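Long-range contact in 4-oxalocrotonase tautomerase isozyme (Methylibium petroleiphilum, PDB 4FDX), which belongs to the tautomerase superfamily and, as a 4-oxalocrotonase-type isozyme, assembles from six small copies of one beta-alpha-beta chain: residues Q4-E9 and L41-G46. Sequence-based numbering, arbitrary orientation.
Sequences QMNLLE and LINELG
The side-chain amides of Asn6 and Asn43 lie on the same face of a parallel strand pair, their planes turned 80° apart. Asn43 ND2 donates to Asn6 OD1 over 3.2 Å. Asn6 OD1 lies close to the Asn43 amide plane, and the N-H reaches one of its lone pairs. The two first torsions differ. Asn6 CG sits anti to its carbonyl carbon (chi1 -56°), Asn43 CG anti to its backbone N (chi1 177°), so the side chains cross obliquely. The nitrogen of the same amide, Asn6 ND2, donates to Ile2 O and Gln4 OE1 of the second subunit.

Gln4 and Leu41 share this face and run side by side, with Gln4 CG 4.1 Å from Leu41 CB. On the opposite face Met5 bends at chi3, which sets CE 4.0 Å from Ile42 CG1. Both side chains also touch helix 13-31. That helix links strands 2-8 and 39-45 in the beta-alpha-beta unit of the tautomerase fold. The sheet continues antiparallel into the second subunit beyond Gln4 to Asn6, and into the third beyond Leu41.

Backbone bonds zip the strands together in parallel register. Met5 N donates to Leu41 O, Asn43 N to Met5 O (2.8 Å, nearly straight), and Leu7 N to Asn43 O. Leu45 N then donates to Leu7 O. Last comes Glu9 N to Leu45 O at 2.9 Å, where the donor stands above the carbonyl plane. There the extended Glu9 side chain passes over the Leu45 carbonyl, and its CD lies 3.6 Å from Gly46 CA. A water donates to both Leu8 O and Glu44 OE2; the latter also forms a salt bridge with Lys16.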
loop_
_atom_site.group_PDB
_atom_site.type_symbol
_atom_site.label_atom_id
_atom_site.label_comp_id
_atom_site.label_asym_id
_atom_site.label_seq_id
_atom_site.Cartn_x
_atom_site.Cartn_y
_atom_site.Cartn_z
ATOM N N GLN B 4 4.618 -6.039 2.747
ATOM C CA GLN B 4 5.353 -4.832 2.333
ATOM C C GLN B 4 6.085 -4.235 3.536
ATOM O O GLN B 4 5.503 -4.048 4.555
ATOM C CB GLN B 4 4.452 -3.769 1.710
ATOM C CG GLN B 4 3.803 -4.291 0.429
ATOM C CD GLN B 4 2.397 -3.745 0.159
ATOM O OE1 GLN B 4 1.392 -4.157 0.807
ATOM N NE2 GLN B 4 2.314 -2.846 -0.832
ATOM N N MET B 5 7.388 -4.054 3.408
ATOM C CA MET B 5 8.173 -3.493 4.502
ATOM C C MET B 5 8.654 -2.129 4.044
ATOM O O MET B 5 9.392 -2.009 3.096
ATOM C CB MET B 5 9.299 -4.456 4.843
ATOM C CG MET B 5 10.203 -3.691 5.833
ATOM S SD MET B 5 11.292 -4.828 6.731
ATOM C CE MET B 5 12.293 -5.414 5.451
ATOM N N ASN B 6 8.260 -1.097 4.800
ATOM C CA ASN B 6 8.685 0.300 4.522
ATOM C C ASN B 6 9.774 0.626 5.552
ATOM O O ASN B 6 9.542 0.458 6.780
ATOM C CB ASN B 6 7.464 1.218 4.711
ATOM C CG ASN B 6 6.264 0.803 3.844
ATOM O OD1 ASN B 6 6.177 1.134 2.684
ATOM N ND2 ASN B 6 5.341 0.020 4.419
ATOM N N LEU B 7 10.934 1.028 5.029
ATOM C CA LEU B 7 12.171 1.253 5.801
ATOM C C LEU B 7 12.667 2.575 5.395
ATOM O O LEU B 7 12.612 2.889 4.211
ATOM C CB LEU B 7 13.394 0.335 5.333
ATOM C CG LEU B 7 13.304 -1.154 5.378
ATOM C CD1 LEU B 7 14.643 -1.768 5.082
ATOM C CD2 LEU B 7 12.983 -1.450 6.828
ATOM N N LEU B 8 13.315 3.304 6.323
ATOM C CA LEU B 8 14.174 4.425 5.877
ATOM C C LEU B 8 15.375 3.960 5.030
ATOM O O LEU B 8 15.908 2.852 5.273
ATOM C CB LEU B 8 14.751 5.215 7.065
ATOM C CG LEU B 8 13.779 5.957 7.891
ATOM C CD1 LEU B 8 14.525 6.575 9.090
ATOM C CD2 LEU B 8 13.262 7.087 7.023
ATOM N N GLU B 9 15.776 4.763 4.055
ATOM C CA GLU B 9 16.982 4.590 3.149
ATOM C C GLU B 9 18.226 4.373 3.938
ATOM O O GLU B 9 18.327 4.796 5.090
ATOM C CB GLU B 9 17.252 5.805 2.255
ATOM C CG GLU B 9 16.299 5.963 1.086
ATOM C CD GLU B 9 16.598 7.129 0.190
ATOM O OE1 GLU B 9 17.414 7.984 0.568
ATOM O OE2 GLU B 9 15.999 7.179 -0.918
ATOM N N LEU B 41 8.042 -7.270 -0.236
ATOM C CA LEU B 41 8.366 -6.127 -1.115
ATOM C C LEU B 41 8.964 -5.098 -0.147
ATOM O O LEU B 41 8.320 -4.808 0.868
ATOM C CB LEU B 41 7.067 -5.508 -1.729
ATOM C CG LEU B 41 6.412 -6.393 -2.764
ATOM C CD1 LEU B 41 5.998 -7.816 -2.354
ATOM C CD2 LEU B 41 5.236 -5.605 -3.264
ATOM N N ILE B 42 10.114 -4.544 -0.475
ATOM C CA ILE B 42 10.756 -3.523 0.388
ATOM C C ILE B 42 10.632 -2.204 -0.287
ATOM O O ILE B 42 10.981 -2.005 -1.501
ATOM C CB ILE B 42 12.237 -3.838 0.590
ATOM C CG1 ILE B 42 12.396 -5.083 1.450
ATOM C CG2 ILE B 42 12.895 -2.677 1.286
ATOM C CD1 ILE B 42 13.884 -5.552 1.493
ATOM N N ASN B 43 10.117 -1.238 0.457
ATOM C CA ASN B 43 9.983 0.148 -0.026
ATOM C C ASN B 43 10.869 0.968 0.843
ATOM O O ASN B 43 10.655 1.052 2.015
ATOM C CB ASN B 43 8.530 0.598 0.044
ATOM C CG ASN B 43 8.385 2.052 -0.385
ATOM O OD1 ASN B 43 8.850 2.471 -1.490
ATOM N ND2 ASN B 43 7.805 2.874 0.530
ATOM N N GLU B 44 11.881 1.607 0.234
ATOM C CA GLU B 44 12.763 2.524 0.996
ATOM C C GLU B 44 12.300 3.911 0.947
ATOM O O GLU B 44 11.866 4.413 -0.107
ATOM C CB GLU B 44 14.181 2.534 0.413
ATOM C CG GLU B 44 14.923 1.255 0.561
ATOM C CD GLU B 44 16.388 1.480 0.179
ATOM O OE1 GLU B 44 16.572 1.900 -1.025
ATOM O OE2 GLU B 44 17.200 1.249 1.103
ATOM N N LEU B 45 12.295 4.542 2.094
ATOM C CA LEU B 45 11.848 5.899 2.214
ATOM C C LEU B 45 13.013 6.851 2.418
ATOM O O LEU B 45 13.819 6.699 3.292
ATOM C CB LEU B 45 10.989 6.048 3.464
ATOM C CG LEU B 45 9.684 5.234 3.475
ATOM C CD1 LEU B 45 9.190 5.090 4.916
ATOM C CD2 LEU B 45 8.678 5.811 2.547
ATOM N N GLY B 46 13.014 7.870 1.603
ATOM C CA GLY B 46 13.982 8.954 1.827
ATOM C C GLY B 46 13.628 9.688 3.085
ATOM O O GLY B 46 12.453 9.706 3.494
HETATM O O HOH W 1 17.375 0.909 3.640
#